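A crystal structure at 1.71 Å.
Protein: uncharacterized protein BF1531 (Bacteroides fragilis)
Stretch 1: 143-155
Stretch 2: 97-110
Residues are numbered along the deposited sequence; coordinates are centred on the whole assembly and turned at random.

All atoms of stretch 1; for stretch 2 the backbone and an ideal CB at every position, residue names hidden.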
# COMPACT_ATOMS: atom_id res chain seq x y z
N VAL A 143 -0.17 -28.26 15.31
CA VAL A 143 -1.33 -28.32 16.18
C VAL A 143 -2.46 -27.47 15.60
O VAL A 143 -2.41 -26.24 15.63
CB VAL A 143 -1.00 -27.83 17.61
CG1 VAL A 143 -2.24 -27.91 18.51
CG2 VAL A 143 0.15 -28.62 18.21
N GLN A 144 -3.47 -28.13 15.04
CA GLN A 144 -4.56 -27.41 14.38
C GLN A 144 -5.24 -26.36 15.27
O GLN A 144 -5.65 -25.31 14.79
CB GLN A 144 -5.61 -28.37 13.84
CG GLN A 144 -5.29 -28.96 12.48
CD GLN A 144 -6.54 -29.52 11.83
OE1 GLN A 144 -6.90 -30.68 12.05
NE2 GLN A 144 -7.22 -28.70 11.04
N SER A 145 -5.36 -26.65 16.56
CA SER A 145 -6.09 -25.75 17.44
C SER A 145 -5.25 -24.57 17.91
O SER A 145 -5.75 -23.70 18.62
CB SER A 145 -6.61 -26.52 18.66
OG SER A 145 -5.53 -27.03 19.41
N SER A 146 -3.97 -24.53 17.53
CA SER A 146 -3.08 -23.46 17.99
C SER A 146 -3.48 -22.13 17.35
O SER A 146 -4.08 -22.12 16.26
CB SER A 146 -1.61 -23.76 17.68
OG SER A 146 -1.31 -23.60 16.31
N PHE A 147 -3.14 -21.02 18.00
CA PHE A 147 -3.49 -19.71 17.45
C PHE A 147 -2.72 -19.47 16.16
O PHE A 147 -3.27 -18.91 15.21
CB PHE A 147 -3.22 -18.58 18.44
CG PHE A 147 -3.77 -17.24 17.99
CD1 PHE A 147 -5.14 -16.99 18.03
CD2 PHE A 147 -2.93 -16.24 17.53
CE1 PHE A 147 -5.66 -15.76 17.62
CE2 PHE A 147 -3.44 -15.01 17.11
CZ PHE A 147 -4.80 -14.77 17.17
N THR A 148 -1.46 -19.88 16.12
CA THR A 148 -0.64 -19.71 14.92
C THR A 148 -1.22 -20.44 13.71
O THR A 148 -1.30 -19.87 12.62
CB THR A 148 0.80 -20.12 15.18
OG1 THR A 148 1.46 -19.08 15.92
CG2 THR A 148 1.55 -20.35 13.88
N TYR A 149 -1.65 -21.68 13.90
CA TYR A 149 -2.30 -22.41 12.81
C TYR A 149 -3.61 -21.75 12.37
O TYR A 149 -3.82 -21.52 11.17
CB TYR A 149 -2.52 -23.89 13.14
CG TYR A 149 -3.03 -24.63 11.93
CD1 TYR A 149 -2.15 -25.11 10.96
CD2 TYR A 149 -4.39 -24.81 11.72
CE1 TYR A 149 -2.62 -25.77 9.84
CE2 TYR A 149 -4.86 -25.48 10.61
CZ TYR A 149 -3.98 -25.96 9.67
OH TYR A 149 -4.43 -26.63 8.54
N GLN A 150 -4.49 -21.45 13.32
CA GLN A 150 -5.78 -20.85 12.99
C GLN A 150 -5.63 -19.52 12.26
O GLN A 150 -6.37 -19.23 11.32
CB GLN A 150 -6.64 -20.71 14.24
CG GLN A 150 -7.13 -22.06 14.75
CD GLN A 150 -8.07 -22.73 13.76
OE1 GLN A 150 -8.99 -22.08 13.24
NE2 GLN A 150 -7.83 -24.01 13.47
N LEU A 151 -4.67 -18.71 12.70
CA LEU A 151 -4.47 -17.41 12.06
C LEU A 151 -3.94 -17.53 10.63
O LEU A 151 -4.34 -16.79 9.74
CB LEU A 151 -3.54 -16.52 12.89
CG LEU A 151 -3.80 -15.04 12.60
CD1 LEU A 151 -5.19 -14.71 13.13
CD2 LEU A 151 -2.78 -14.13 13.27
N THR A 152 -3.03 -18.47 10.42
CA THR A 152 -2.47 -18.73 9.10
C THR A 152 -3.55 -19.23 8.13
O THR A 152 -3.64 -18.78 6.99
CB THR A 152 -1.33 -19.75 9.20
OG1 THR A 152 -0.36 -19.26 10.13
CG2 THR A 152 -0.66 -19.98 7.83
N LYS A 153 -4.39 -20.14 8.61
CA LYS A 153 -5.56 -20.59 7.85
C LYS A 153 -6.49 -19.42 7.54
O LYS A 153 -6.92 -19.23 6.40
CB LYS A 153 -6.31 -21.67 8.65
CG LYS A 153 -7.67 -22.06 8.06
CD LYS A 153 -8.32 -23.18 8.88
CE LYS A 153 -9.77 -23.42 8.46
NZ LYS A 153 -10.40 -24.54 9.24
N LEU A 154 -6.81 -18.64 8.57
CA LEU A 154 -7.70 -17.48 8.41
C LEU A 154 -7.21 -16.51 7.32
O LEU A 154 -7.98 -16.11 6.46
CB LEU A 154 -7.88 -16.76 9.74
CG LEU A 154 -8.73 -15.48 9.80
CD1 LEU A 154 -10.14 -15.73 9.27
CD2 LEU A 154 -8.78 -14.97 11.22
N ASN A 155 -5.93 -16.13 7.37
CA ASN A 155 -5.43 -15.14 6.41
C ASN A 155 -5.45 -15.68 4.98
O ASN A 155 -5.72 -14.94 4.03
CB ASN A 155 -4.03 -14.66 6.78
CG ASN A 155 -4.06 -13.57 7.82
OD1 ASN A 155 -4.90 -12.69 7.77
ND2 ASN A 155 -3.15 -13.65 8.79
N UNK A 97 -12.12 -23.99 24.83
CA UNK A 97 -11.42 -25.27 24.75
C UNK A 97 -11.05 -25.62 23.31
O UNK A 97 -11.40 -24.90 22.37
CB UNK A 97 -12.28 -26.38 25.35
N UNK A 98 -10.34 -26.74 23.14
CA UNK A 98 -9.81 -27.12 21.84
C UNK A 98 -10.88 -27.29 20.75
O UNK A 98 -10.65 -26.95 19.59
CB UNK A 98 -9.02 -28.42 21.98
N UNK A 99 -12.05 -27.80 21.12
CA UNK A 99 -13.11 -27.96 20.13
C UNK A 99 -13.48 -26.64 19.46
O UNK A 99 -13.62 -26.57 18.24
CB UNK A 99 -14.35 -28.57 20.79
N UNK A 100 -13.61 -25.57 20.25
CA UNK A 100 -13.94 -24.27 19.70
C UNK A 100 -12.74 -23.58 19.06
O UNK A 100 -12.91 -22.81 18.11
CB UNK A 100 -14.52 -23.38 20.80
N UNK A 101 -11.55 -23.85 19.57
CA UNK A 101 -10.34 -23.28 18.98
C UNK A 101 -10.15 -23.80 17.56
O UNK A 101 -9.71 -23.06 16.68
CB UNK A 101 -9.11 -23.61 19.84
N UNK A 102 -10.49 -25.06 17.35
CA UNK A 102 -10.40 -25.68 16.03
C UNK A 102 -11.32 -25.00 15.02
O UNK A 102 -11.17 -25.17 13.81
CB UNK A 102 -10.74 -27.17 16.12
N UNK A 103 -12.27 -24.22 15.53
CA UNK A 103 -13.25 -23.55 14.69
C UNK A 103 -13.02 -22.04 14.63
O UNK A 103 -13.86 -21.31 14.10
CB UNK A 103 -14.66 -23.84 15.20
N UNK A 104 -11.91 -21.56 15.18
CA UNK A 104 -11.66 -20.12 15.26
C UNK A 104 -11.70 -19.47 13.88
O UNK A 104 -12.48 -18.56 13.62
CB UNK A 104 -10.31 -19.85 15.92
N UNK A 105 -10.85 -19.95 12.98
CA UNK A 105 -10.82 -19.40 11.63
C UNK A 105 -12.16 -19.58 10.92
O UNK A 105 -12.68 -18.63 10.32
CB UNK A 105 -9.70 -20.06 10.82
N UNK A 106 -12.70 -20.79 10.96
CA UNK A 106 -13.96 -21.08 10.27
C UNK A 106 -15.09 -20.15 10.71
O UNK A 106 -15.84 -19.63 9.88
CB UNK A 106 -14.37 -22.53 10.52
N UNK A 107 -15.23 -19.92 12.01
CA UNK A 107 -16.29 -19.06 12.51
C UNK A 107 -16.13 -17.61 12.03
O UNK A 107 -17.11 -16.95 11.65
CB UNK A 107 -16.32 -19.11 14.04
N UNK A 108 -14.90 -17.12 12.08
CA UNK A 108 -14.60 -15.75 11.67
C UNK A 108 -14.87 -15.64 10.17
O UNK A 108 -15.49 -14.68 9.71
CB UNK A 108 -13.16 -15.37 12.00
N UNK A 109 -14.44 -16.66 9.42
CA UNK A 109 -14.66 -16.68 7.98
C UNK A 109 -16.15 -16.70 7.66
O UNK A 109 -16.59 -16.03 6.73
CB UNK A 109 -13.97 -17.89 7.35
N UNK A 110 -16.93 -17.44 8.44
CA UNK A 110 -18.38 -17.43 8.26
C UNK A 110 -18.94 -16.01 8.44
O UNK A 110 -19.81 -15.58 7.68
CB UNK A 110 -19.04 -18.39 9.25

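Position 97 precedes a helix and has nothing of stretch 1 near its CB. A small polar N-cap residue would suit, and it is Asn97, whose side chain makes no capping bond. At 98 the CB points sideways, 4.5 Å from Ser145 CB, so a small residue, polar or not, fits beside the turn; it is Ser98. Positions 99 and 100 leave stretch 1 alone, one pointing away and the other out of reach, and nearly anything helical would do: they are Asp99 and Leu100.

At 101 the CB points sideways and lies 3.6 Å from Ser145 O. Branching there would be crowded, whereas a long, flexible polar chain could run past the turn toward Ser145 OG. Gln101 does so: its OE1 accepts from a water at 2.6 Å, and that water lies 2.7 Å from Ser145 OG.

Position 102 lies in a type I turn from 101 to 104, and its CB points away. A short polar chain able to bend back suits. Asn102 brings OD1 to 3.4 Å from Gln144 CB, while its backbone O accepts from two waters that also bind Gln150 and Lys153. At 103, the N-cap, the CB points away and meets nothing of stretch 1, so many residues, polar ones among them, are tolerated; it is Lys103.

Position 104 opens the second helix with its CB toward stretch 1, 3.7 Å from Gln150 OE1, and the Phe147 ring lies within reach of a longer chain. Leucine or methionine would fit. Leu104 sets CD2 3.9 Å from Phe147 CE1.

Position 105 is the tightest: the ideal CB is 3.2 Å from Gln150 OE1 and 3.9 Å from both Leu154 CB and Lys153 CD. Alanine or glycine is indicated. Ala105 CB lies 3.9 Å from Leu154 CB. Ala105 N donates to Gln150 OE1 at 2.8 Å, which also brings OE1 to 3.3 Å from Ala105 CB.

At 106 the CB is sideways, 4.6 Å from Lys153 NZ, so an acid is the natural choice. Asp106 forms a salt bridge, its OD1 2.9 Å from the extended Lys153 NZ, with a weak second bond from NZ to OD2 at 3.2 Å.

At 108 the CB points toward Leu154, and an aliphatic stem suits: Arg108 lays CG 3.9 Å from Leu154 CD1 while its end leads away. Position 109 also faces Leu154 and calls for a hydrophobic residue; Leu109 CG sits 3.7 Å from Leu154 CD1. Positions 107 and 110 are out of reach of stretch 1, so any helix-compatible side chain would do; they are Asp107 and Asp110.

Stretch 2, residues 97-110: NSDLQNKLADDRLD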
# COMPACT_ATOMS: atom_id res chain seq x y z
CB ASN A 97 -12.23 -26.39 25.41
CG ASN A 97 -13.68 -26.39 24.98
OD1 ASN A 97 -14.07 -25.64 24.08
ND2 ASN A 97 -14.49 -27.23 25.62
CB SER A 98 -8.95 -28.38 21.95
OG SER A 98 -9.71 -29.48 22.43
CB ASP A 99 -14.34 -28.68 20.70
CG ASP A 99 -14.85 -28.05 22.00
OD1 ASP A 99 -14.65 -26.84 22.21
OD2 ASP A 99 -15.48 -28.78 22.80
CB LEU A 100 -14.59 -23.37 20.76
CG LEU A 100 -16.11 -23.48 20.87
CD1 LEU A 100 -16.54 -24.93 20.94
CD2 LEU A 100 -16.62 -22.71 22.08
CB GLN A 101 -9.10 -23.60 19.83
CG GLN A 101 -9.10 -22.93 21.20
CD GLN A 101 -7.92 -23.34 22.07
OE1 GLN A 101 -7.48 -24.49 22.04
NE2 GLN A 101 -7.41 -22.39 22.86
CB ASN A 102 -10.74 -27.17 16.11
CG ASN A 102 -9.51 -28.03 16.26
OD1 ASN A 102 -8.55 -27.90 15.51
ND2 ASN A 102 -9.53 -28.93 17.24
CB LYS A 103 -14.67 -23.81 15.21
CG LYS A 103 -15.12 -25.26 15.08
CD LYS A 103 -16.48 -25.48 15.71
CE LYS A 103 -16.89 -26.95 15.64
NZ LYS A 103 -17.96 -27.28 16.63
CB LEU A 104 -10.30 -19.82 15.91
CG LEU A 104 -10.04 -18.35 16.25
CD1 LEU A 104 -10.88 -17.92 17.45
CD2 LEU A 104 -8.58 -18.10 16.52
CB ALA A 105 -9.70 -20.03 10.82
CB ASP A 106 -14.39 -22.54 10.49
CG ASP A 106 -13.52 -23.52 9.73
OD1 ASP A 106 -12.93 -23.14 8.70
OD2 ASP A 106 -13.43 -24.69 10.17
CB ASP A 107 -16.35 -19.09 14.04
CG ASP A 107 -16.88 -20.41 14.58
OD1 ASP A 107 -17.44 -21.22 13.80
OD2 ASP A 107 -16.75 -20.64 15.80
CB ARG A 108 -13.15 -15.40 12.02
CG ARG A 108 -12.69 -13.99 11.61
CD ARG A 108 -13.64 -12.89 12.12
NE ARG A 108 -13.98 -12.96 13.55
CZ ARG A 108 -13.32 -12.33 14.53
NH1 ARG A 108 -12.24 -11.61 14.26
NH2 ARG A 108 -13.73 -12.44 15.79
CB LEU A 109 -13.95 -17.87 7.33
CG LEU A 109 -12.43 -17.80 7.29
CD1 LEU A 109 -11.86 -19.17 6.99
CD2 LEU A 109 -11.99 -16.80 6.21
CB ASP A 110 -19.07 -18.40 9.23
CG ASP A 110 -18.92 -19.86 8.80
OD1 ASP A 110 -18.54 -20.11 7.64
OD2 ASP A 110 -19.20 -20.75 9.64
O HOH W 1 -5.04 -25.28 21.46
O HOH W 2 -11.10 -23.11 11.89
O HOH W 3 -9.14 -25.92 11.88
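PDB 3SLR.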